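PDB 1FUX: hypothetical 19.5 KDA protein IN emre-rus intergenic region, which is of unknown function but is a homodimeric, probably periplasmic, member of the phosphatidylethanolamine-binding protein family, which includes the Raf kinase inhibitor protein. Local coordinates for residues 38-52 against 64-78. Sequence-based numbering, arbitrary orientation. Where two conformers were deposited one is given.
Sequences WSGVPEGTKSFAVTV and WHWTVVNIPATVTYL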
ATOM      1  N   TRP A  38      18.797  18.205  -2.571  1.00 14.27           N
ATOM      2  CA  TRP A  38      19.241  17.513  -3.795  1.00 18.99           C
ATOM      3  C   TRP A  38      19.970  18.426  -4.766  1.00 19.24           C
ATOM      4  O   TRP A  38      19.745  19.647  -4.831  1.00 22.20           O
ATOM      5  CB  TRP A  38      18.021  16.857  -4.423  1.00 15.76           C
ATOM      6  CG  TRP A  38      16.800  17.662  -4.651  1.00 14.53           C
ATOM      7  CD1 TRP A  38      16.439  18.306  -5.786  1.00 15.12           C
ATOM      8  CD2 TRP A  38      15.702  17.880  -3.732  1.00 15.34           C
ATOM      9  NE1 TRP A  38      15.211  18.891  -5.679  1.00 16.17           N
ATOM     10  CE2 TRP A  38      14.738  18.631  -4.394  1.00 16.16           C
ATOM     11  CE3 TRP A  38      15.459  17.475  -2.399  1.00 16.60           C
ATOM     12  CZ2 TRP A  38      13.518  19.052  -3.828  1.00 16.35           C
ATOM     13  CZ3 TRP A  38      14.246  17.891  -1.833  1.00 14.53           C
ATOM     14  CH2 TRP A  38      13.287  18.668  -2.525  1.00 14.71           C
ATOM     15  N   SER A  39      20.741  17.770  -5.626  1.00 20.21           N
ATOM     16  CA  SER A  39      21.530  18.501  -6.619  1.00 21.58           C
ATOM     17  C   SER A  39      21.709  17.639  -7.856  1.00 24.11           C
ATOM     18  O   SER A  39      21.285  16.472  -7.929  1.00 21.57           O
ATOM     19  CB  SER A  39      22.900  18.843  -6.030  1.00 20.98           C
ATOM     20  OG  SER A  39      23.678  17.625  -6.002  1.00 22.46           O
ATOM     21  N   GLY A  40      22.386  18.205  -8.861  1.00 24.42           N
ATOM     22  CA  GLY A  40      22.514  17.403 -10.100  1.00 23.75           C
ATOM     23  C   GLY A  40      21.150  17.390 -10.756  1.00 24.58           C
ATOM     24  O   GLY A  40      20.880  16.473 -11.547  1.00 25.87           O
ATOM     25  N   VAL A  41      20.257  18.357 -10.563  1.00 24.64           N
ATOM     26  CA  VAL A  41      18.963  18.225 -11.188  1.00 26.91           C
ATOM     27  C   VAL A  41      19.121  18.074 -12.708  1.00 28.63           C
ATOM     28  O   VAL A  41      19.802  18.841 -13.360  1.00 24.68           O
ATOM     29  CB  VAL A  41      17.804  19.127 -10.839  1.00 28.08           C
ATOM     30  CG1 VAL A  41      17.992  19.816  -9.497  1.00 27.32           C
ATOM     31  CG2 VAL A  41      17.277  20.028 -11.918  1.00 28.99           C
ATOM     32  N   PRO A  42      18.388  17.095 -13.230  1.00 27.69           N
ATOM     33  CA  PRO A  42      18.494  16.782 -14.642  1.00 28.55           C
ATOM     34  C   PRO A  42      17.734  17.725 -15.518  1.00 29.30           C
ATOM     35  O   PRO A  42      16.690  18.355 -15.247  1.00 30.06           O
ATOM     36  CB  PRO A  42      18.015  15.330 -14.749  1.00 28.86           C
ATOM     37  CG  PRO A  42      17.235  15.059 -13.528  1.00 27.43           C
ATOM     38  CD  PRO A  42      17.554  16.105 -12.492  1.00 26.95           C
ATOM     39  N   GLU A  43      18.323  17.857 -16.721  1.00 30.66           N
ATOM     40  CA  GLU A  43      17.713  18.683 -17.767  1.00 31.64           C
ATOM     41  C   GLU A  43      16.360  18.022 -18.018  1.00 30.31           C
ATOM     42  O   GLU A  43      16.234  16.792 -17.936  1.00 31.26           O
ATOM     43  CB  GLU A  43      18.643  18.786 -18.988  1.00 34.57           C
ATOM     44  CG  GLU A  43      20.043  19.289 -18.629  0.50 36.34           C
ATOM     45  CD  GLU A  43      21.004  19.361 -19.797  0.50 37.64           C
ATOM     46  OE1 GLU A  43      21.751  18.385 -20.021  0.50 38.90           O
ATOM     47  OE2 GLU A  43      21.041  20.382 -20.512  0.50 37.87           O
ATOM     48  N   GLY A  44      15.318  18.789 -18.175  1.00 27.10           N
ATOM     49  CA  GLY A  44      13.955  18.403 -18.328  1.00 28.84           C
ATOM     50  C   GLY A  44      13.121  18.406 -17.041  1.00 26.65           C
ATOM     51  O   GLY A  44      11.890  18.361 -17.159  1.00 27.82           O
ATOM     52  N   THR A  45      13.724  18.554 -15.864  1.00 25.52           N
ATOM     53  CA  THR A  45      12.891  18.518 -14.628  1.00 24.28           C
ATOM     54  C   THR A  45      11.829  19.574 -14.491  1.00 26.50           C
ATOM     55  O   THR A  45      12.044  20.783 -14.639  1.00 27.04           O
ATOM     56  CB  THR A  45      13.822  18.549 -13.412  1.00 23.44           C
ATOM     57  OG1 THR A  45      14.820  17.521 -13.425  1.00 21.58           O
ATOM     58  CG2 THR A  45      13.012  18.406 -12.120  1.00 23.52           C
ATOM     59  N   LYS A  46      10.562  19.265 -14.186  1.00 25.43           N
ATOM     60  CA  LYS A  46       9.471  20.202 -14.043  1.00 27.15           C
ATOM     61  C   LYS A  46       8.751  20.166 -12.688  1.00 25.95           C
ATOM     62  O   LYS A  46       7.791  20.886 -12.415  1.00 25.79           O
ATOM     63  CB  LYS A  46       8.414  20.005 -15.142  1.00 29.04           C
ATOM     64  CG  LYS A  46       9.016  19.403 -16.391  1.00 32.63           C
ATOM     65  CD  LYS A  46       8.378  19.684 -17.707  1.00 35.39           C
ATOM     66  CE  LYS A  46       9.193  20.666 -18.559  1.00 36.02           C
ATOM     67  NZ  LYS A  46       8.178  21.426 -19.376  1.00 37.87           N
ATOM     68  N   SER A  47       9.209  19.281 -11.838  1.00 24.51           N
ATOM     69  CA  SER A  47       8.763  19.148 -10.468  1.00 22.93           C
ATOM     70  C   SER A  47       9.560  18.017  -9.777  1.00 20.63           C
ATOM     71  O   SER A  47      10.259  17.201 -10.399  1.00 20.63           O
ATOM     72  CB  SER A  47       7.287  18.933 -10.237  1.00 22.39           C
ATOM     73  OG  SER A  47       6.897  17.640 -10.684  1.00 21.45           O
ATOM     74  N   PHE A  48       9.459  18.055  -8.445  1.00 18.60           N
ATOM     75  CA  PHE A  48      10.142  17.017  -7.668  1.00 17.34           C
ATOM     76  C   PHE A  48       9.141  16.274  -6.756  1.00 16.02           C
ATOM     77  O   PHE A  48       8.021  16.747  -6.554  1.00 15.78           O
ATOM     78  CB  PHE A  48      11.245  17.595  -6.759  1.00 16.94           C
ATOM     79  CG  PHE A  48      12.359  18.287  -7.518  1.00 17.07           C
ATOM     80  CD1 PHE A  48      12.312  19.675  -7.690  1.00 19.22           C
ATOM     81  CD2 PHE A  48      13.403  17.553  -8.027  1.00 17.35           C
ATOM     82  CE1 PHE A  48      13.373  20.286  -8.378  1.00 18.95           C
ATOM     83  CE2 PHE A  48      14.446  18.154  -8.739  1.00 18.58           C
ATOM     84  CZ  PHE A  48      14.416  19.542  -8.888  1.00 17.95           C
ATOM     85  N   ALA A  49       9.585  15.084  -6.332  1.00 15.33           N
ATOM     86  CA  ALA A  49       8.683  14.337  -5.409  1.00 15.47           C
ATOM     87  C   ALA A  49       9.583  13.656  -4.416  1.00 14.14           C
ATOM     88  O   ALA A  49      10.776  13.419  -4.704  1.00 13.65           O
ATOM     89  CB  ALA A  49       7.815  13.402  -6.222  1.00 16.58           C
ATOM     90  N   VAL A  50       9.087  13.364  -3.196  1.00 12.70           N
ATOM     91  CA  VAL A  50       9.908  12.622  -2.245  1.00 12.84           C
ATOM     92  C   VAL A  50       9.037  11.433  -1.743  1.00 11.73           C
ATOM     93  O   VAL A  50       7.878  11.704  -1.444  1.00 12.55           O
ATOM     94  CB  VAL A  50      10.379  13.448  -1.032  1.00 13.83           C
ATOM     95  CG1 VAL A  50      11.063  12.600   0.047  1.00 14.74           C
ATOM     96  CG2 VAL A  50      11.421  14.453  -1.567  1.00 13.52           C
ATOM     97  N   THR A  51       9.604  10.240  -1.663  1.00 12.95           N
ATOM     98  CA  THR A  51       8.827   9.121  -1.120  1.00 11.81           C
ATOM     99  C   THR A  51       9.687   8.468  -0.064  1.00 11.66           C
ATOM    100  O   THR A  51      10.921   8.478  -0.100  1.00 12.04           O
ATOM    101  CB  THR A  51       8.394   8.034  -2.145  1.00 13.15           C
ATOM    102  OG1 THR A  51       9.524   7.531  -2.869  1.00 14.24           O
ATOM    103  CG2 THR A  51       7.336   8.576  -3.112  1.00 13.17           C
ATOM    104  N   VAL A  52       9.043   7.759   0.916  1.00 11.53           N
ATOM    105  CA  VAL A  52       9.752   7.060   1.960  1.00 10.19           C
ATOM    106  C   VAL A  52       9.032   5.696   2.039  1.00 10.67           C
ATOM    107  O   VAL A  52       7.803   5.656   2.243  1.00 10.79           O
ATOM    108  CB  VAL A  52       9.739   7.725   3.342  1.00 10.46           C
ATOM    109  CG1 VAL A  52      10.484   6.873   4.357  1.00 10.30           C
ATOM    110  CG2 VAL A  52      10.312   9.154   3.212  1.00  8.56           C
ATOM    111  N   TRP A  64       4.347   2.400   3.002  1.00 11.37           N
ATOM    112  CA  TRP A  64       4.608   3.779   2.525  1.00 10.23           C
ATOM    113  C   TRP A  64       4.642   4.703   3.728  1.00 10.33           C
ATOM    114  O   TRP A  64       3.657   4.861   4.430  1.00  8.32           O
ATOM    115  CB  TRP A  64       3.490   4.227   1.583  1.00 11.51           C
ATOM    116  CG  TRP A  64       3.514   3.523   0.257  1.00 11.83           C
ATOM    117  CD1 TRP A  64       2.697   2.524  -0.207  1.00 14.32           C
ATOM    118  CD2 TRP A  64       4.434   3.812  -0.815  1.00 13.26           C
ATOM    119  NE1 TRP A  64       3.080   2.177  -1.481  1.00 13.32           N
ATOM    120  CE2 TRP A  64       4.124   2.959  -1.887  1.00 12.08           C
ATOM    121  CE3 TRP A  64       5.505   4.709  -0.957  1.00 13.83           C
ATOM    122  CZ2 TRP A  64       4.838   2.950  -3.086  1.00 14.68           C
ATOM    123  CZ3 TRP A  64       6.188   4.722  -2.167  1.00 13.91           C
ATOM    124  CH2 TRP A  64       5.871   3.867  -3.228  1.00 15.81           C
ATOM    125  N   HIS A  65       5.768   5.328   4.055  1.00  9.18           N
ATOM    126  CA  HIS A  65       5.879   6.216   5.209  1.00 10.80           C
ATOM    127  C   HIS A  65       5.620   7.668   4.846  1.00 13.23           C
ATOM    128  O   HIS A  65       5.249   8.475   5.721  1.00 12.31           O
ATOM    129  CB  HIS A  65       7.340   6.082   5.735  1.00  9.71           C
ATOM    130  CG  HIS A  65       7.486   4.825   6.560  1.00  9.87           C
ATOM    131  ND1 HIS A  65       7.316   4.770   7.925  1.00  9.23           N
ATOM    132  CD2 HIS A  65       7.822   3.569   6.167  1.00 10.55           C
ATOM    133  CE1 HIS A  65       7.515   3.517   8.347  1.00 11.16           C
ATOM    134  NE2 HIS A  65       7.813   2.751   7.267  1.00  9.14           N
ATOM    135  N   TRP A  66       5.842   8.046   3.590  1.00  9.85           N
ATOM    136  CA  TRP A  66       5.576   9.454   3.223  1.00  9.36           C
ATOM    137  C   TRP A  66       5.496   9.606   1.724  1.00 10.53           C
ATOM    138  O   TRP A  66       6.297   8.945   1.033  1.00 11.04           O
ATOM    139  CB  TRP A  66       6.837  10.253   3.659  1.00 11.35           C
ATOM    140  CG  TRP A  66       6.657  11.751   3.642  1.00  8.16           C
ATOM    141  CD1 TRP A  66       5.494  12.474   3.720  1.00  9.52           C
ATOM    142  CD2 TRP A  66       7.742  12.707   3.689  1.00 11.81           C
ATOM    143  NE1 TRP A  66       5.806  13.824   3.787  1.00 11.83           N
ATOM    144  CE2 TRP A  66       7.172  13.977   3.755  1.00 12.79           C
ATOM    145  CE3 TRP A  66       9.133  12.579   3.646  1.00 10.65           C
ATOM    146  CZ2 TRP A  66       7.923  15.178   3.753  1.00 12.64           C
ATOM    147  CZ3 TRP A  66       9.908  13.764   3.681  1.00 11.98           C
ATOM    148  CH2 TRP A  66       9.297  15.051   3.745  1.00 11.44           C
ATOM    149  N   THR A  67       4.673  10.474   1.178  1.00 10.27           N
ATOM    150  CA  THR A  67       4.736  10.788  -0.245  1.00 12.38           C
ATOM    151  C   THR A  67       4.509  12.315  -0.300  1.00 10.16           C
ATOM    152  O   THR A  67       3.514  12.781   0.259  1.00 11.99           O
ATOM    153  CB  THR A  67       3.693  10.110  -1.176  1.00 10.82           C
ATOM    154  OG1 THR A  67       2.378  10.486  -0.776  1.00 12.48           O
ATOM    155  CG2 THR A  67       3.787   8.587  -1.121  1.00 10.32           C
ATOM    156  N   VAL A  68       5.348  13.009  -1.056  1.00 11.88           N
ATOM    157  CA  VAL A  68       5.150  14.442  -1.246  1.00 15.07           C
ATOM    158  C   VAL A  68       5.402  14.695  -2.760  1.00 13.59           C
ATOM    159  O   VAL A  68       6.431  14.209  -3.204  1.00 14.17           O
ATOM    160  CB  VAL A  68       6.247  15.380  -0.690  1.00 16.28           C
ATOM    161  CG1 VAL A  68       5.781  16.847  -0.793  1.00 16.58           C
ATOM    162  CG2 VAL A  68       6.657  15.026   0.689  1.00 19.62           C
ATOM    163  N   VAL A  69       4.470  15.359  -3.414  1.00 15.27           N
ATOM    164  CA  VAL A  69       4.712  15.546  -4.850  1.00 17.08           C
ATOM    165  C   VAL A  69       4.437  17.013  -5.153  1.00 19.06           C
ATOM    166  O   VAL A  69       4.002  17.782  -4.280  1.00 21.20           O
ATOM    167  CB  VAL A  69       3.860  14.651  -5.750  1.00 15.39           C
ATOM    168  CG1 VAL A  69       4.008  13.148  -5.439  1.00 18.33           C
ATOM    169  CG2 VAL A  69       2.383  14.978  -5.635  1.00 15.49           C
ATOM    170  N   ASN A  70       4.673  17.350  -6.438  1.00 20.37           N
ATOM    171  CA  ASN A  70       4.398  18.713  -6.907  1.00 19.34           C
ATOM    172  C   ASN A  70       5.294  19.721  -6.193  1.00 20.90           C
ATOM    173  O   ASN A  70       4.937  20.901  -6.015  1.00 22.11           O
ATOM    174  CB  ASN A  70       2.921  19.054  -6.863  1.00 20.80           C
ATOM    175  CG  ASN A  70       1.984  18.180  -7.703  1.00 16.53           C
ATOM    176  OD1 ASN A  70       2.452  17.456  -8.562  1.00 17.20           O
ATOM    177  ND2 ASN A  70       0.681  18.225  -7.481  1.00 17.33           N
ATOM    178  N   ILE A  71       6.504  19.289  -5.882  1.00 19.57           N
ATOM    179  CA  ILE A  71       7.508  20.211  -5.377  1.00 21.28           C
ATOM    180  C   ILE A  71       7.940  21.008  -6.625  1.00 21.77           C
ATOM    181  O   ILE A  71       8.384  20.432  -7.624  1.00 21.87           O
ATOM    182  CB  ILE A  71       8.649  19.535  -4.668  1.00 19.84           C
ATOM    183  CG1 ILE A  71       8.144  18.745  -3.424  1.00 21.38           C
ATOM    184  CG2 ILE A  71       9.644  20.603  -4.224  1.00 22.49           C
ATOM    185  CD1 ILE A  71       9.178  17.722  -2.976  1.00 16.55           C
ATOM    186  N   PRO A  72       7.769  22.321  -6.576  1.00 21.85           N
ATOM    187  CA  PRO A  72       8.155  23.157  -7.715  1.00 22.55           C
ATOM    188  C   PRO A  72       9.581  22.895  -8.123  1.00 21.71           C
ATOM    189  O   PRO A  72      10.538  22.680  -7.378  1.00 21.86           O
ATOM    190  CB  PRO A  72       7.941  24.596  -7.247  1.00 20.74           C
ATOM    191  CG  PRO A  72       7.056  24.502  -6.071  1.00 23.44           C
ATOM    192  CD  PRO A  72       7.199  23.107  -5.476  1.00 22.52           C
ATOM    193  N   ALA A  73       9.835  22.974  -9.449  1.00 25.53           N
ATOM    194  CA  ALA A  73      11.155  22.741 -10.018  1.00 27.41           C
ATOM    195  C   ALA A  73      12.193  23.726  -9.492  1.00 26.19           C
ATOM    196  O   ALA A  73      13.355  23.388  -9.583  1.00 25.22           O
ATOM    197  CB  ALA A  73      11.181  22.853 -11.548  1.00 28.12           C
ATOM    198  N   THR A  74      11.788  24.857  -8.932  1.00 27.37           N
ATOM    199  CA  THR A  74      12.743  25.784  -8.340  1.00 29.45           C
ATOM    200  C   THR A  74      13.193  25.452  -6.922  1.00 29.36           C
ATOM    201  O   THR A  74      14.083  26.171  -6.417  1.00 29.37           O
ATOM    202  CB  THR A  74      12.172  27.210  -8.227  1.00 29.25           C
ATOM    203  OG1 THR A  74      10.781  27.208  -7.941  1.00 31.83           O
ATOM    204  CG2 THR A  74      12.393  27.957  -9.548  1.00 32.65           C
ATOM    205  N   VAL A  75      12.603  24.452  -6.256  1.00 23.84           N
ATOM    206  CA  VAL A  75      13.100  24.157  -4.907  1.00 22.41           C
ATOM    207  C   VAL A  75      14.023  22.959  -4.893  1.00 19.80           C
ATOM    208  O   VAL A  75      13.787  21.912  -5.527  1.00 18.73           O
ATOM    209  CB  VAL A  75      12.020  24.260  -3.844  1.00 25.81           C
ATOM    210  CG1 VAL A  75      10.691  24.946  -4.227  1.00 23.89           C
ATOM    211  CG2 VAL A  75      11.774  23.011  -3.034  1.00 24.50           C
ATOM    212  N   THR A  76      15.110  22.985  -4.129  1.00 17.50           N
ATOM    213  CA  THR A  76      16.085  21.905  -4.043  1.00 18.00           C
ATOM    214  C   THR A  76      16.279  21.465  -2.592  1.00 16.08           C
ATOM    215  O   THR A  76      17.231  20.806  -2.217  1.00 17.40           O
ATOM    216  CB  THR A  76      17.464  22.151  -4.697  1.00 21.33           C
ATOM    217  OG1 THR A  76      18.007  23.395  -4.214  1.00 21.60           O
ATOM    218  CG2 THR A  76      17.375  22.198  -6.208  1.00 20.13           C
ATOM    219  N   TYR A  77      15.213  21.712  -1.781  1.00 15.29           N
ATOM    220  CA  TYR A  77      15.389  21.407  -0.376  1.00 14.55           C
ATOM    221  C   TYR A  77      14.063  21.210   0.363  1.00 12.35           C
ATOM    222  O   TYR A  77      13.233  22.018   0.080  1.00 15.24           O
ATOM    223  CB  TYR A  77      15.893  22.744   0.235  1.00 15.87           C
ATOM    224  CG  TYR A  77      16.108  22.735   1.726  1.00 17.00           C
ATOM    225  CD1 TYR A  77      16.979  21.803   2.272  1.00 16.84           C
ATOM    226  CD2 TYR A  77      15.469  23.636   2.589  1.00 15.85           C
ATOM    227  CE1 TYR A  77      17.247  21.713   3.613  1.00 20.65           C
ATOM    228  CE2 TYR A  77      15.735  23.583   3.950  1.00 18.50           C
ATOM    229  CZ  TYR A  77      16.604  22.634   4.442  1.00 19.34           C
ATOM    230  OH  TYR A  77      16.912  22.566   5.780  1.00 24.70           O
ATOM    231  N   LEU A  78      14.042  20.282   1.257  1.00 13.90           N
ATOM    232  CA  LEU A  78      12.953  20.087   2.193  1.00 15.63           C
ATOM    233  C   LEU A  78      13.574  20.274   3.574  1.00 14.23           C
ATOM    234  O   LEU A  78      14.435  19.528   4.028  1.00 12.17           O
ATOM    235  CB  LEU A  78      12.329  18.686   2.112  1.00 14.51           C
ATOM    236  CG  LEU A  78      11.402  18.495   0.908  1.00 17.01           C
ATOM    237  CD1 LEU A  78      10.631  17.164   1.083  1.00 17.84           C
ATOM    238  CD2 LEU A  78      10.437  19.619   0.701  1.00 16.34           C
TER
HETATM  239  O   HOH W   1       7.643  23.670 -10.944  1.00 39.40           O
HETATM  240  O   HOH W   2       5.198  16.306  -9.020  1.00 20.53           O
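Val-52 O receives two backbone donors from the neighbouring strand, His-65 N at 2.7 Å and, weakly, Trp-66 N at 3.4 Å. This shared acceptor marks a classic beta bulge, with His-65 and Trp-66 both facing Val-52. Val-52 straddles them: CG1, anti to its own N (chi1 178°), rests on His-65 CB at 3.5 Å, while CG2 meets the edge of the Trp-66 indole at CE3. Beyond the bulge, Val-50 and Val-68 form a hydrogen-bonded antiparallel pair, and Phe-48 and Ile-71 form another, Phe-48 N to Ile-71 O being 2.7 Å. Between these pairs the register slips by one residue, a second beta bulge; beside it a water accepts from Asn-70 N and donates to Ser-47 OG, which also bonds Thr-129 O.

At the far end, the Trp-38 indole lays one face on the backbone of Thr-76 and Tyr-77 and turns its edge to Phe-48. The backbone N of Trp-38 hydrogen-bonds Thr-76 O at 3.1 Å, and with chi1 at 51° the ring folds back over that same residue, where Thr-76 CA makes a CH-pi contact 3.7 Å from the five-membered ring centroid. The edge places Trp-38 NE1 over one face of the Phe-48 ring, and Thr-45 CG2 covers the opposite face. Trp-38 CH2 touches Leu-78 CG at 3.9 Å. The bulged hairpin of strands 47-54 and 63-72 thus packs through its Phe-48, Val-50 and Ile-71 face against the small sheet containing strands 36-39 and 77-78, a two-sheet antiparallel beta architecture consistent with the PEBP fold.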